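Local atomic coordinates of beta-1,3-1,4-glucanase (Caldicellulosiruptor sp. F32, PDB entry 5H4R), a protein that probably hydrolyses mixed-linkage beta-1,3-1,4-glucans such as lichenan, as a glycoside hydrolase family 5 lichenase with a TIM-barrel fold. Residues G50-N55 with T96-V101; V136-H141 with L181-V186; Q169-F174 with G230-R235; Y236-G241 with R266-V271. The protein carries 1 engineered substitution. All coordinates share one frame; numbering follows the deposited sequence. Where two conformers were deposited one is given.

Contact 1 (G50-N55 with T96-V101). With BGC (beta-D-glucopyranose), chain B.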
loop_
_atom_site.group_PDB
_atom_site.type_symbol
_atom_site.label_atom_id
_atom_site.label_comp_id
_atom_site.label_asym_id
_atom_site.label_seq_id
_atom_site.Cartn_x
_atom_site.Cartn_y
_atom_site.Cartn_z
ATOM N N GLY A 50 8.222 -0.103 -5.752
ATOM C CA GLY A 50 6.979 -0.737 -6.117
ATOM C C GLY A 50 6.072 0.133 -6.956
ATOM O O GLY A 50 6.168 1.365 -6.976
ATOM N N TRP A 51 5.158 -0.546 -7.633
ATOM C CA TRP A 51 4.134 0.068 -8.471
ATOM C C TRP A 51 2.808 -0.552 -8.080
ATOM O O TRP A 51 2.695 -1.778 -8.056
ATOM C CB TRP A 51 4.463 -0.192 -9.929
ATOM C CG TRP A 51 3.561 0.404 -10.958
ATOM C CD1 TRP A 51 3.678 1.638 -11.539
ATOM C CD2 TRP A 51 2.440 -0.237 -11.598
ATOM N NE1 TRP A 51 2.684 1.816 -12.488
ATOM C CE2 TRP A 51 1.911 0.685 -12.540
ATOM C CE3 TRP A 51 1.827 -1.484 -11.463
ATOM C CZ2 TRP A 51 0.799 0.394 -13.328
ATOM C CZ3 TRP A 51 0.731 -1.775 -12.250
ATOM C CH2 TRP A 51 0.228 -0.841 -13.177
ATOM N N ASN A 52 1.836 0.285 -7.709
ATOM C CA ASN A 52 0.497 -0.178 -7.393
ATOM C C ASN A 52 -0.343 -0.294 -8.657
ATOM O O ASN A 52 -0.416 0.649 -9.446
ATOM C CB ASN A 52 -0.205 0.806 -6.461
ATOM C CG ASN A 52 0.139 0.634 -4.987
ATOM O OD1 ASN A 52 -0.537 -0.093 -4.266
ATOM N ND2 ASN A 52 1.125 1.397 -4.509
ATOM N N LEU A 53 -0.991 -1.441 -8.819
ATOM C CA LEU A 53 -2.081 -1.651 -9.777
ATOM C C LEU A 53 -3.344 -0.999 -9.199
ATOM O O LEU A 53 -4.289 -1.647 -8.746
ATOM C CB LEU A 53 -2.248 -3.143 -10.021
ATOM C CG LEU A 53 -3.190 -3.526 -11.164
ATOM C CD1 LEU A 53 -2.619 -3.119 -12.502
ATOM C CD2 LEU A 53 -3.462 -5.007 -11.101
ATOM N N GLY A 54 -3.321 0.333 -9.162
ATOM C CA GLY A 54 -4.362 1.067 -8.489
ATOM C C GLY A 54 -5.647 1.171 -9.290
ATOM O O GLY A 54 -5.669 1.127 -10.524
ATOM N N ASN A 55 -6.747 1.361 -8.563
ATOM C CA ASN A 55 -8.080 1.498 -9.160
ATOM C C ASN A 55 -8.415 0.330 -10.090
ATOM O O ASN A 55 -9.104 0.495 -11.102
ATOM C CB ASN A 55 -8.217 2.833 -9.889
ATOM C CG ASN A 55 -8.553 3.987 -8.931
ATOM O OD1 ASN A 55 -8.534 3.832 -7.712
ATOM N ND2 ASN A 55 -8.877 5.140 -9.494
ATOM N N THR A 96 8.578 -4.561 -7.383
ATOM C CA THR A 96 7.443 -4.909 -6.541
ATOM C C THR A 96 6.184 -4.410 -7.222
ATOM O O THR A 96 6.168 -3.303 -7.759
ATOM C CB THR A 96 7.564 -4.280 -5.135
ATOM O OG1 THR A 96 8.697 -4.828 -4.462
ATOM C CG2 THR A 96 6.350 -4.587 -4.297
ATOM N N ILE A 97 5.139 -5.233 -7.217
ATOM C CA ILE A 97 3.804 -4.818 -7.637
ATOM C C ILE A 97 2.876 -5.008 -6.453
ATOM O O ILE A 97 2.830 -6.092 -5.859
ATOM C CB ILE A 97 3.288 -5.613 -8.850
ATOM C CG1 ILE A 97 1.878 -5.136 -9.213
ATOM C CG2 ILE A 97 3.295 -7.081 -8.565
ATOM C CD1 ILE A 97 1.507 -5.433 -10.616
ATOM N N ARG A 98 2.159 -3.953 -6.090
ATOM C CA ARG A 98 1.113 -4.062 -5.100
ATOM C C ARG A 98 -0.216 -4.172 -5.836
ATOM O O ARG A 98 -0.512 -3.358 -6.724
ATOM C CB ARG A 98 1.121 -2.876 -4.136
ATOM C CG ARG A 98 0.042 -2.954 -3.058
ATOM C CD ARG A 98 0.440 -2.077 -1.865
ATOM N NE ARG A 98 -0.533 -1.941 -0.775
ATOM C CZ ARG A 98 -1.492 -1.013 -0.734
ATOM N NH1 ARG A 98 -1.712 -0.221 -1.774
ATOM N NH2 ARG A 98 -2.267 -0.900 0.346
ATOM N N ILE A 99 -0.973 -5.218 -5.497
ATOM C CA ILE A 99 -2.255 -5.521 -6.112
ATOM C C ILE A 99 -3.326 -5.370 -5.043
ATOM O O ILE A 99 -3.661 -6.339 -4.340
ATOM C CB ILE A 99 -2.257 -6.929 -6.721
ATOM C CG1 ILE A 99 -1.157 -7.059 -7.772
ATOM C CG2 ILE A 99 -3.638 -7.208 -7.364
ATOM C CD1 ILE A 99 -0.922 -8.536 -8.234
ATOM N N PRO A 100 -3.839 -4.161 -4.841
ATOM C CA PRO A 100 -4.910 -3.978 -3.854
ATOM C C PRO A 100 -6.185 -4.635 -4.342
ATOM O O PRO A 100 -6.535 -4.552 -5.526
ATOM C CB PRO A 100 -5.046 -2.456 -3.764
ATOM C CG PRO A 100 -4.577 -1.955 -5.104
ATOM C CD PRO A 100 -3.477 -2.903 -5.515
ATOM N N VAL A 101 -6.891 -5.298 -3.424
ATOM C CA VAL A 101 -8.107 -6.020 -3.786
ATOM C C VAL A 101 -9.219 -5.643 -2.818
ATOM O O VAL A 101 -9.074 -5.812 -1.602
ATOM C CB VAL A 101 -7.915 -7.544 -3.775
ATOM C CG1 VAL A 101 -9.209 -8.209 -4.218
ATOM C CG2 VAL A 101 -6.760 -7.935 -4.690
HETATM C C2 BGC B . -7.831 6.763 -6.084
HETATM C C3 BGC B . -9.072 7.520 -6.536
HETATM C C4 BGC B . -10.317 6.754 -6.093
HETATM C C5 BGC B . -10.259 6.475 -4.589
HETATM C C6 BGC B . -11.414 5.608 -4.114
HETATM C C1 BGC B . -7.900 6.561 -4.580
HETATM O O2 BGC B . -6.668 7.521 -6.440
HETATM O O3 BGC B . -9.007 7.617 -7.966
HETATM O O4 BGC B . -11.443 7.618 -6.319
HETATM O O5 BGC B . -9.068 5.796 -4.277
HETATM O O6 BGC B . -11.435 5.598 -2.668
HETATM O O HOH W 1 -5.573 -4.060 -8.091
#
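Arg98 donates through NH1 to OD1 of Asn52, 2.8 Å away. The bond is fairly straight, and OD1 lies in the guanidinium plane. The two side chains run side by side, yet the amide stands 81° from the guanidinium plane. Arg98 reaches this place with CG anti to its backbone N (chi1 -179°) and an extended chain out to NE. Its aliphatic part passes along OD1, with CG 3.2 Å from that oxygen. The guanidinium also makes salt bridges to Glu184 and Glu326; with Asn52, these partners limit its rotation. ND2 of Asn52 is held by the carbonyls of Gly325 and Trp359. Strands 50-53 and 96-99 are the first two parallel strands of the TIM barrel. Asn52 and Arg98 sit on one face of the sheet; Trp51 and Ile97 sit on the other. There Ile97 CD1 meets the edge of the indole, 4.1 Å from Trp51 CE3. The ladder includes Trp51 N to Thr96 O (2.9 Å) and Leu53 N to Arg98 O (2.9 Å). Beyond it, a water bridges Leu53 O and Pro100 O. Asn55 then turns into the pocket, where its ND2 donates to O3 of a glucose unit of the bound glycan at 2.9 Å.

Contact 2 (V136-H141 with L181-V186). With BGC (beta-D-glucopyranose), chain C.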
loop_
_atom_site.group_PDB
_atom_site.type_symbol
_atom_site.label_atom_id
_atom_site.label_comp_id
_atom_site.label_asym_id
_atom_site.label_seq_id
_atom_site.Cartn_x
_atom_site.Cartn_y
_atom_site.Cartn_z
ATOM N N VAL A 136 5.279 -9.284 -4.752
ATOM C CA VAL A 136 3.862 -9.023 -4.952
ATOM C C VAL A 136 3.216 -8.852 -3.591
ATOM O O VAL A 136 3.442 -9.674 -2.696
ATOM C CB VAL A 136 3.161 -10.165 -5.708
ATOM C CG1 VAL A 136 1.677 -9.866 -5.894
ATOM C CG2 VAL A 136 3.823 -10.398 -7.051
ATOM N N ILE A 137 2.430 -7.780 -3.433
ATOM C CA ILE A 137 1.640 -7.527 -2.229
ATOM C C ILE A 137 0.161 -7.601 -2.588
ATOM O O ILE A 137 -0.290 -6.923 -3.515
ATOM C CB ILE A 137 1.958 -6.149 -1.618
ATOM C CG1 ILE A 137 3.443 -6.020 -1.260
ATOM C CG2 ILE A 137 1.052 -5.906 -0.428
ATOM C CD1 ILE A 137 3.888 -4.576 -1.060
ATOM N N ILE A 138 -0.601 -8.419 -1.843
ATOM C CA ILE A 138 -2.060 -8.449 -1.981
ATOM C C ILE A 138 -2.670 -8.135 -0.614
ATOM O O ILE A 138 -2.067 -8.422 0.423
ATOM C CB ILE A 138 -2.588 -9.804 -2.518
ATOM C CG1 ILE A 138 -2.164 -10.970 -1.645
ATOM C CG2 ILE A 138 -2.110 -10.026 -3.943
ATOM C CD1 ILE A 138 -2.750 -12.340 -2.107
ATOM N N ASN A 139 -3.859 -7.528 -0.612
ATOM C CA ASN A 139 -4.418 -7.029 0.650
ATOM C C ASN A 139 -5.938 -7.181 0.675
ATOM O O ASN A 139 -6.542 -7.797 -0.212
ATOM C CB ASN A 139 -4.021 -5.558 0.865
ATOM C CG ASN A 139 -4.771 -4.588 -0.047
ATOM O OD1 ASN A 139 -5.606 -4.960 -0.871
ATOM N ND2 ASN A 139 -4.478 -3.306 0.127
ATOM N N ILE A 140 -6.537 -6.643 1.746
ATOM C CA ILE A 140 -7.945 -6.229 1.806
ATOM C C ILE A 140 -7.985 -4.706 1.665
ATOM O O ILE A 140 -7.356 -4.001 2.464
ATOM C CB ILE A 140 -8.583 -6.662 3.142
ATOM C CG1 ILE A 140 -8.656 -8.188 3.278
ATOM C CG2 ILE A 140 -9.970 -5.990 3.346
ATOM C CD1 ILE A 140 -9.207 -8.690 4.593
ATOM N N HIS A 141 -8.716 -4.171 0.663
ATOM C CA HIS A 141 -8.629 -2.749 0.369
ATOM C C HIS A 141 -9.905 -2.038 0.802
ATOM O O HIS A 141 -10.070 -1.765 2.010
ATOM C CB HIS A 141 -8.245 -2.559 -1.103
ATOM C CG HIS A 141 -7.530 -1.280 -1.353
ATOM N ND1 HIS A 141 -6.189 -1.103 -1.056
ATOM C CD2 HIS A 141 -7.976 -0.095 -1.841
ATOM C CE1 HIS A 141 -5.843 0.130 -1.381
ATOM N NE2 HIS A 141 -6.905 0.756 -1.869
ATOM N N LEU A 181 5.792 -13.346 -2.583
ATOM C CA LEU A 181 4.416 -12.953 -2.313
ATOM C C LEU A 181 4.244 -12.591 -0.838
ATOM O O LEU A 181 4.576 -13.384 0.055
ATOM C CB LEU A 181 3.448 -14.074 -2.691
ATOM C CG LEU A 181 1.978 -13.779 -2.443
ATOM C CD1 LEU A 181 1.507 -12.610 -3.272
ATOM C CD2 LEU A 181 1.132 -15.020 -2.732
ATOM N N ILE A 182 3.722 -11.388 -0.615
ATOM C CA ILE A 182 3.552 -10.753 0.689
ATOM C C ILE A 182 2.061 -10.512 0.897
ATOM O O ILE A 182 1.377 -10.040 -0.018
ATOM C CB ILE A 182 4.330 -9.420 0.734
ATOM C CG1 ILE A 182 5.815 -9.676 0.466
ATOM C CG2 ILE A 182 4.110 -8.675 2.057
ATOM C CD1 ILE A 182 6.543 -8.447 -0.050
ATOM N N PHE A 183 1.549 -10.824 2.099
ATOM C CA PHE A 183 0.159 -10.528 2.443
ATOM C C PHE A 183 0.126 -9.293 3.330
ATOM O O PHE A 183 0.862 -9.221 4.324
ATOM C CB PHE A 183 -0.520 -11.669 3.209
ATOM C CG PHE A 183 -0.566 -12.992 2.484
ATOM C CD1 PHE A 183 -0.466 -13.076 1.107
ATOM C CD2 PHE A 183 -0.721 -14.160 3.209
ATOM C CE1 PHE A 183 -0.536 -14.315 0.469
ATOM C CE2 PHE A 183 -0.807 -15.383 2.573
ATOM C CZ PHE A 183 -0.707 -15.459 1.204
ATOM N N GLU A 184 -0.788 -8.386 3.025
ATOM C CA GLU A 184 -1.005 -7.152 3.783
ATOM C C GLU A 184 -2.401 -7.193 4.390
ATOM O O GLU A 184 -3.384 -7.242 3.650
ATOM C CB GLU A 184 -0.850 -5.934 2.852
ATOM C CG GLU A 184 -1.202 -4.594 3.491
ATOM C CD GLU A 184 -1.298 -3.474 2.464
ATOM O OE1 GLU A 184 -0.310 -3.266 1.727
ATOM O OE2 GLU A 184 -2.386 -2.837 2.343
ATOM N N ALA A 185 -2.488 -7.125 5.725
ATOM C CA ALA A 185 -3.715 -7.461 6.442
ATOM C C ALA A 185 -4.921 -6.728 5.889
ATOM O O ALA A 185 -5.991 -7.310 5.667
ATOM C CB ALA A 185 -3.539 -7.120 7.917
ATOM N N VAL A 186 -4.770 -5.416 5.740
ATOM C CA VAL A 186 -5.862 -4.522 5.398
ATOM C C VAL A 186 -5.177 -3.223 5.016
ATOM O O VAL A 186 -4.038 -2.972 5.433
ATOM C CB VAL A 186 -6.833 -4.350 6.599
ATOM C CG1 VAL A 186 -6.146 -3.775 7.810
ATOM C CG2 VAL A 186 -8.036 -3.500 6.212
HETATM C C2 BGC C . -6.090 4.579 -0.775
HETATM C C3 BGC C . -6.191 4.490 -2.287
HETATM C C4 BGC C . -6.451 5.894 -2.802
HETATM C C5 BGC C . -5.128 6.635 -2.616
HETATM C C6 BGC C . -5.212 8.093 -3.082
HETATM C C1 BGC C . -5.437 5.878 -0.270
HETATM O O2 BGC C . -5.420 3.408 -0.263
HETATM O O3 BGC C . -7.274 3.614 -2.587
HETATM O O4 BGC C . -6.769 5.810 -4.187
HETATM O O5 BGC C . -4.695 6.600 -1.255
HETATM O O6 BGC C . -6.321 8.803 -2.522
#
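Ile138 and Phe183 lie side by side and point the same way. CG1 of Ile138 is 3.9 Å from Phe183 CD1, and Ile138 CD1 lies beside Phe183 CD1 and CE1, oblique to the ring. CG1 takes the position between the backbone N and the carbonyl carbon (chi1 57°). Val136 CG1 packs on Leu181 CD1 at 3.8 Å. Helix 156-173 covers this face through Val170 and Ala171. On the other face, Ile137 CG1 crosses Ile182 CB at 4.0 Å. Strands 135-139 and 181-184 are the third and fourth parallel strands of the TIM barrel, and helix 156-173 makes the right-handed beta-alpha-beta crossover between them. The backbone ladder includes Ile182 N to Val136 O, at 2.7 Å. The polar edge lies at the strands' C-terminal ends. Asn139 ND2 donates to Glu184 OE2 at 3.1 Å, approaching from above the carboxylate plane. Its amide is turned 74° from that carboxylate. OE2 also takes a salt bridge from Arg98, while Asn139 OD1 accepts from Val101 N. The same ND2 donates to His141 ND1 at 3.0 Å, in the plane of the imidazole, orienting the ring. His141 NE2 is hydrogen-bonded to O3 of a glucose unit of the bound glycan, 3.0 Å away.

Contact 3 (Q169-F174 with G230-R235)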
loop_
_atom_site.group_PDB
_atom_site.type_symbol
_atom_site.label_atom_id
_atom_site.label_comp_id
_atom_site.label_asym_id
_atom_site.label_seq_id
_atom_site.Cartn_x
_atom_site.Cartn_y
_atom_site.Cartn_z
ATOM N N GLN A 169 -9.262 -18.058 3.066
ATOM C CA GLN A 169 -9.478 -18.394 1.667
ATOM C C GLN A 169 -8.314 -17.943 0.808
ATOM O O GLN A 169 -7.827 -18.706 -0.033
ATOM C CB GLN A 169 -10.773 -17.778 1.156
ATOM C CG GLN A 169 -11.998 -18.405 1.756
ATOM C CD GLN A 169 -13.246 -17.682 1.356
ATOM O OE1 GLN A 169 -13.769 -17.878 0.244
ATOM N NE2 GLN A 169 -13.761 -16.855 2.258
ATOM N N VAL A 170 -7.871 -16.695 0.981
ATOM C CA VAL A 170 -6.790 -16.176 0.150
ATOM C C VAL A 170 -5.478 -16.881 0.481
ATOM O O VAL A 170 -4.739 -17.315 -0.414
ATOM C CB VAL A 170 -6.684 -14.651 0.304
ATOM C CG1 VAL A 170 -5.473 -14.111 -0.455
ATOM C CG2 VAL A 170 -7.995 -14.006 -0.177
ATOM N N ALA A 171 -5.149 -16.997 1.768
ATOM C CA ALA A 171 -3.887 -17.632 2.127
ATOM C C ALA A 171 -3.849 -19.074 1.646
ATOM O O ALA A 171 -2.805 -19.563 1.192
ATOM C CB ALA A 171 -3.662 -17.569 3.637
ATOM N N THR A 172 -4.982 -19.778 1.724
ATOM C CA THR A 172 -4.996 -21.161 1.264
ATOM C C THR A 172 -4.723 -21.234 -0.236
ATOM O O THR A 172 -3.951 -22.084 -0.696
ATOM C CB THR A 172 -6.336 -21.835 1.622
ATOM O OG1 THR A 172 -6.466 -21.926 3.044
ATOM C CG2 THR A 172 -6.392 -23.248 1.057
ATOM N N ARG A 173 -5.333 -20.348 -1.020
ATOM C CA ARG A 173 -5.119 -20.380 -2.462
ATOM C C ARG A 173 -3.646 -20.201 -2.795
ATOM O O ARG A 173 -3.135 -20.841 -3.715
ATOM C CB ARG A 173 -5.956 -19.287 -3.132
ATOM C CG ARG A 173 -5.776 -19.149 -4.649
ATOM C CD ARG A 173 -6.251 -20.396 -5.379
ATOM N NE ARG A 173 -7.716 -20.503 -5.412
ATOM C CZ ARG A 173 -8.478 -20.042 -6.400
ATOM N NH1 ARG A 173 -7.929 -19.457 -7.445
ATOM N NH2 ARG A 173 -9.789 -20.201 -6.364
ATOM N N PHE A 174 -2.963 -19.303 -2.075
ATOM C CA PHE A 174 -1.608 -18.880 -2.409
ATOM C C PHE A 174 -0.555 -19.541 -1.524
ATOM O O PHE A 174 0.594 -19.084 -1.507
ATOM C CB PHE A 174 -1.497 -17.353 -2.324
ATOM C CG PHE A 174 -2.222 -16.630 -3.422
ATOM C CD1 PHE A 174 -1.674 -16.506 -4.690
ATOM C CD2 PHE A 174 -3.472 -16.072 -3.185
ATOM C CE1 PHE A 174 -2.347 -15.824 -5.693
ATOM C CE2 PHE A 174 -4.140 -15.399 -4.178
ATOM C CZ PHE A 174 -3.603 -15.292 -5.434
ATOM N N GLY A 230 2.120 -24.695 4.739
ATOM C CA GLY A 230 2.946 -24.423 3.574
ATOM C C GLY A 230 3.885 -23.259 3.801
ATOM O O GLY A 230 4.422 -23.047 4.895
ATOM N N ASN A 231 4.073 -22.456 2.759
ATOM C CA ASN A 231 4.942 -21.300 2.911
ATOM C C ASN A 231 4.290 -20.175 3.707
ATOM O O ASN A 231 4.967 -19.186 4.012
ATOM C CB ASN A 231 5.391 -20.770 1.549
ATOM C CG ASN A 231 6.639 -19.913 1.656
ATOM O OD1 ASN A 231 7.572 -20.258 2.378
ATOM N ND2 ASN A 231 6.653 -18.782 0.958
ATOM N N ASN A 232 3.004 -20.286 4.034
ATOM C CA ASN A 232 2.378 -19.250 4.851
ATOM C C ASN A 232 2.885 -19.259 6.283
ATOM O O ASN A 232 2.632 -18.286 7.010
ATOM C CB ASN A 232 0.851 -19.384 4.847
ATOM C CG ASN A 232 0.243 -19.182 3.470
ATOM O OD1 ASN A 232 0.802 -18.490 2.627
ATOM N ND2 ASN A 232 -0.914 -19.792 3.243
ATOM N N VAL A 233 3.603 -20.304 6.706
ATOM C CA VAL A 233 4.136 -20.326 8.068
ATOM C C VAL A 233 5.247 -19.306 8.261
ATOM O O VAL A 233 5.473 -18.863 9.398
ATOM C CB VAL A 233 4.639 -21.731 8.444
ATOM C CG1 VAL A 233 3.529 -22.744 8.319
ATOM C CG2 VAL A 233 5.841 -22.134 7.597
ATOM N N SER A 234 5.935 -18.889 7.183
ATOM C CA SER A 234 7.099 -18.010 7.296
ATOM C C SER A 234 7.080 -16.811 6.348
ATOM O O SER A 234 8.012 -15.996 6.388
ATOM C CB SER A 234 8.373 -18.819 7.038
ATOM O OG SER A 234 8.230 -19.540 5.827
ATOM N N ARG A 235 6.085 -16.716 5.473
ATOM C CA ARG A 235 5.929 -15.591 4.559
ATOM C C ARG A 235 5.952 -14.267 5.313
ATOM O O ARG A 235 5.462 -14.170 6.441
ATOM C CB ARG A 235 4.580 -15.773 3.838
ATOM C CG ARG A 235 4.145 -14.717 2.905
ATOM C CD ARG A 235 2.799 -15.034 2.265
ATOM N NE ARG A 235 2.614 -16.416 1.845
ATOM C CZ ARG A 235 3.226 -16.987 0.817
ATOM N NH1 ARG A 235 4.123 -16.310 0.114
ATOM N NH2 ARG A 235 3.002 -18.261 0.536
#
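Asn232 and Ala171 make a small polar contact on the outside of the TIM barrel. It joins the C-terminal end of helix 156-173 to the loop between helix 205-226 and strand 237-240. Asn232 lies in a short 3-10 turn and points toward the helix. Its ND2 donates to Ala171 O at 2.8 Å. The donor sits well above the carbonyl plane, 61° out of it, while the oxygen stays near the plane of the amide. ND2 also packs against Ala171 CB, 3.6 Å away, and has a further partner in Thr228 OG1. Phe183 of strand 181-184 touches Ala171, Asn232 and Arg235. The amide is fixed from its other end by Arg235, which also bonds to the carbonyl of Tyr177. A bend at chi3 (-42°) turns the guanidinium side-on to Asn232. Two nitrogens then grip one oxygen in the guanidinium plane: Arg235 NE is 2.9 Å and Arg235 NH2 3.0 Å from Asn232 OD1.

Contact 4 (Y236-G241 with R266-V271); sequences YLMVPG and RIIISV
Tyr236 and Arg266 lie flat on each other. The guanidinium and the phenol ring are parallel to within 1°, with centres 4.5 Å apart. The stack is offset: Arg266 CD sits over the middle of the ring, 3.5 Å from its centroid, in a CH-pi contact. The guanidinium lies over the rim near CE1 and CZ. A bend at chi2 (-71°) folds the arginine chain across the ring, and NH1 is held by the carbonyl of Ser234. Phe43 also stacks on Tyr236. Ile268 CD1 is oblique to the ring and 3.9 Å from Tyr236 CB. Beyond Tyr236 and Arg266, strands 237-240 and 267-272 run as the fifth and sixth parallel strands of the TIM barrel. Their ladder includes a nearly straight bond from Ile268 N to Leu237 O (2.7 Å). Met238 crosses Ile268 on one face, its CG 3.7 Å from Ile268 CB. The methionine then bends at chi3, and its CE meets Ser270 CB and OG. On the opposite face, Val239 CG2 touches Ile267 CG2 at 3.7 Å, and Leu237 packs on Ile267 CD1. Helix 205-226 lies against Leu237 and Val239. At the far end, a water accepts from Gly241 N and donates to Ser270 O.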
loop_
_atom_site.group_PDB
_atom_site.type_symbol
_atom_site.label_atom_id
_atom_site.label_comp_id
_atom_site.label_asym_id
_atom_site.label_seq_id
_atom_site.Cartn_x
_atom_site.Cartn_y
_atom_site.Cartn_z
ATOM N N TYR A 236 6.497 -13.230 4.677
ATOM C CA TYR A 236 6.406 -11.889 5.252
ATOM C C TYR A 236 4.982 -11.367 5.157
ATOM O O TYR A 236 4.301 -11.555 4.146
ATOM C CB TYR A 236 7.356 -10.921 4.542
ATOM C CG TYR A 236 8.810 -11.117 4.890
ATOM C CD1 TYR A 236 9.602 -12.013 4.174
ATOM C CD2 TYR A 236 9.405 -10.408 5.932
ATOM C CE1 TYR A 236 10.934 -12.195 4.472
ATOM C CE2 TYR A 236 10.741 -10.598 6.252
ATOM C CZ TYR A 236 11.499 -11.497 5.519
ATOM O OH TYR A 236 12.824 -11.708 5.814
ATOM N N LEU A 237 4.553 -10.663 6.209
ATOM C CA LEU A 237 3.205 -10.139 6.353
ATOM C C LEU A 237 3.294 -8.673 6.741
ATOM O O LEU A 237 4.071 -8.315 7.624
ATOM C CB LEU A 237 2.444 -10.886 7.422
ATOM C CG LEU A 237 2.445 -12.398 7.374
ATOM C CD1 LEU A 237 1.749 -12.976 8.603
ATOM C CD2 LEU A 237 1.762 -12.865 6.095
ATOM N N MET A 238 2.482 -7.839 6.098
ATOM C CA MET A 238 2.444 -6.412 6.371
ATOM C C MET A 238 1.221 -6.076 7.210
ATOM O O MET A 238 0.131 -6.578 6.933
ATOM C CB MET A 238 2.419 -5.620 5.056
ATOM C CG MET A 238 3.749 -5.583 4.317
ATOM S SD MET A 238 3.626 -4.925 2.622
ATOM C CE MET A 238 3.078 -3.230 2.929
ATOM N N VAL A 239 1.405 -5.212 8.219
ATOM C CA VAL A 239 0.283 -4.773 9.041
ATOM C C VAL A 239 0.343 -3.263 9.188
ATOM O O VAL A 239 1.426 -2.704 9.431
ATOM C CB VAL A 239 0.272 -5.423 10.430
ATOM C CG1 VAL A 239 0.006 -6.917 10.302
ATOM C CG2 VAL A 239 1.566 -5.138 11.167
ATOM N N PRO A 240 -0.799 -2.588 9.060
ATOM C CA PRO A 240 -0.858 -1.142 9.305
ATOM C C PRO A 240 -1.373 -0.828 10.696
ATOM O O PRO A 240 -1.975 -1.692 11.347
ATOM C CB PRO A 240 -1.877 -0.676 8.251
ATOM C CG PRO A 240 -2.849 -1.770 8.268
ATOM C CD PRO A 240 -2.063 -3.051 8.466
ATOM N N GLY A 241 -1.222 0.439 11.090
ATOM C CA GLY A 241 -2.018 1.035 12.137
ATOM C C GLY A 241 -3.198 1.817 11.570
ATOM O O GLY A 241 -3.541 1.727 10.392
ATOM N N ARG A 266 9.274 -11.425 10.746
ATOM C CA ARG A 266 8.602 -11.596 9.466
ATOM C C ARG A 266 7.386 -10.687 9.344
ATOM O O ARG A 266 6.601 -10.853 8.413
ATOM C CB ARG A 266 8.207 -13.076 9.258
ATOM C CG ARG A 266 9.393 -14.035 9.074
ATOM C CD ARG A 266 10.066 -13.814 7.722
ATOM N NE ARG A 266 11.333 -14.515 7.508
ATOM C CZ ARG A 266 11.574 -15.412 6.560
ATOM N NH1 ARG A 266 10.640 -15.803 5.699
ATOM N NH2 ARG A 266 12.782 -15.927 6.470
ATOM N N ILE A 267 7.217 -9.727 10.261
ATOM C CA ILE A 267 6.121 -8.762 10.210
ATOM C C ILE A 267 6.694 -7.422 9.774
ATOM O O ILE A 267 7.637 -6.911 10.393
ATOM C CB ILE A 267 5.398 -8.626 11.565
ATOM C CG1 ILE A 267 4.892 -9.981 12.086
ATOM C CG2 ILE A 267 4.262 -7.617 11.443
ATOM C CD1 ILE A 267 3.961 -10.674 11.195
ATOM N N ILE A 268 6.118 -6.860 8.713
ATOM C CA ILE A 268 6.540 -5.591 8.125
ATOM C C ILE A 268 5.506 -4.539 8.494
ATOM O O ILE A 268 4.302 -4.784 8.373
ATOM C CB ILE A 268 6.660 -5.696 6.592
ATOM C CG1 ILE A 268 7.717 -6.744 6.194
ATOM C CG2 ILE A 268 6.969 -4.346 5.986
ATOM C CD1 ILE A 268 7.776 -7.011 4.719
ATOM N N ILE A 269 5.969 -3.378 8.938
ATOM C CA ILE A 269 5.065 -2.266 9.232
ATOM C C ILE A 269 4.680 -1.597 7.921
ATOM O O ILE A 269 5.553 -1.256 7.120
ATOM C CB ILE A 269 5.730 -1.253 10.169
ATOM C CG1 ILE A 269 6.222 -1.895 11.457
ATOM C CG2 ILE A 269 4.763 -0.090 10.494
ATOM C CD1 ILE A 269 5.190 -2.619 12.231
ATOM N N SER A 270 3.383 -1.429 7.698
ATOM C CA SER A 270 2.828 -0.789 6.513
ATOM C C SER A 270 2.408 0.638 6.836
ATOM O O SER A 270 1.654 0.862 7.788
ATOM C CB SER A 270 1.607 -1.563 6.006
ATOM O OG SER A 270 0.969 -0.867 4.954
ATOM N N VAL A 271 2.872 1.596 6.031
ATOM C CA VAL A 271 2.390 2.970 6.142
ATOM C C VAL A 271 2.104 3.506 4.742
ATOM O O VAL A 271 2.716 3.096 3.749
ATOM C CB VAL A 271 3.376 3.923 6.857
ATOM C CG1 VAL A 271 3.769 3.394 8.210
ATOM C CG2 VAL A 271 4.590 4.172 6.030
HETATM O O HOH W 2 0.182 2.460 9.504
#

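Contacts 1, 2 and 4 are strand pairs in the buried core of the same eight-stranded barrel. Contact 3 is peripheral but mostly buried, centred about 19 Å from the centre of the chain, and joins a helix end to a loop. Contacts 1 and 2 meet where strands 96-99 and 135-139 are neighbours, and the Arg98-Glu184 salt bridge ties them. Contacts 2 and 4 likewise meet where strands 181-184 and 237-240 are neighbours. Contact 1 reaches the glycan through the Asn55 amide, contact 2 through the His141 imidazole. Contact 4 is mainly apolar, with its arginine stack at the strand starts. Contact 3 touches contact 2 through Arg235 and Leu181, and contact 4 through Ser234 and Arg266.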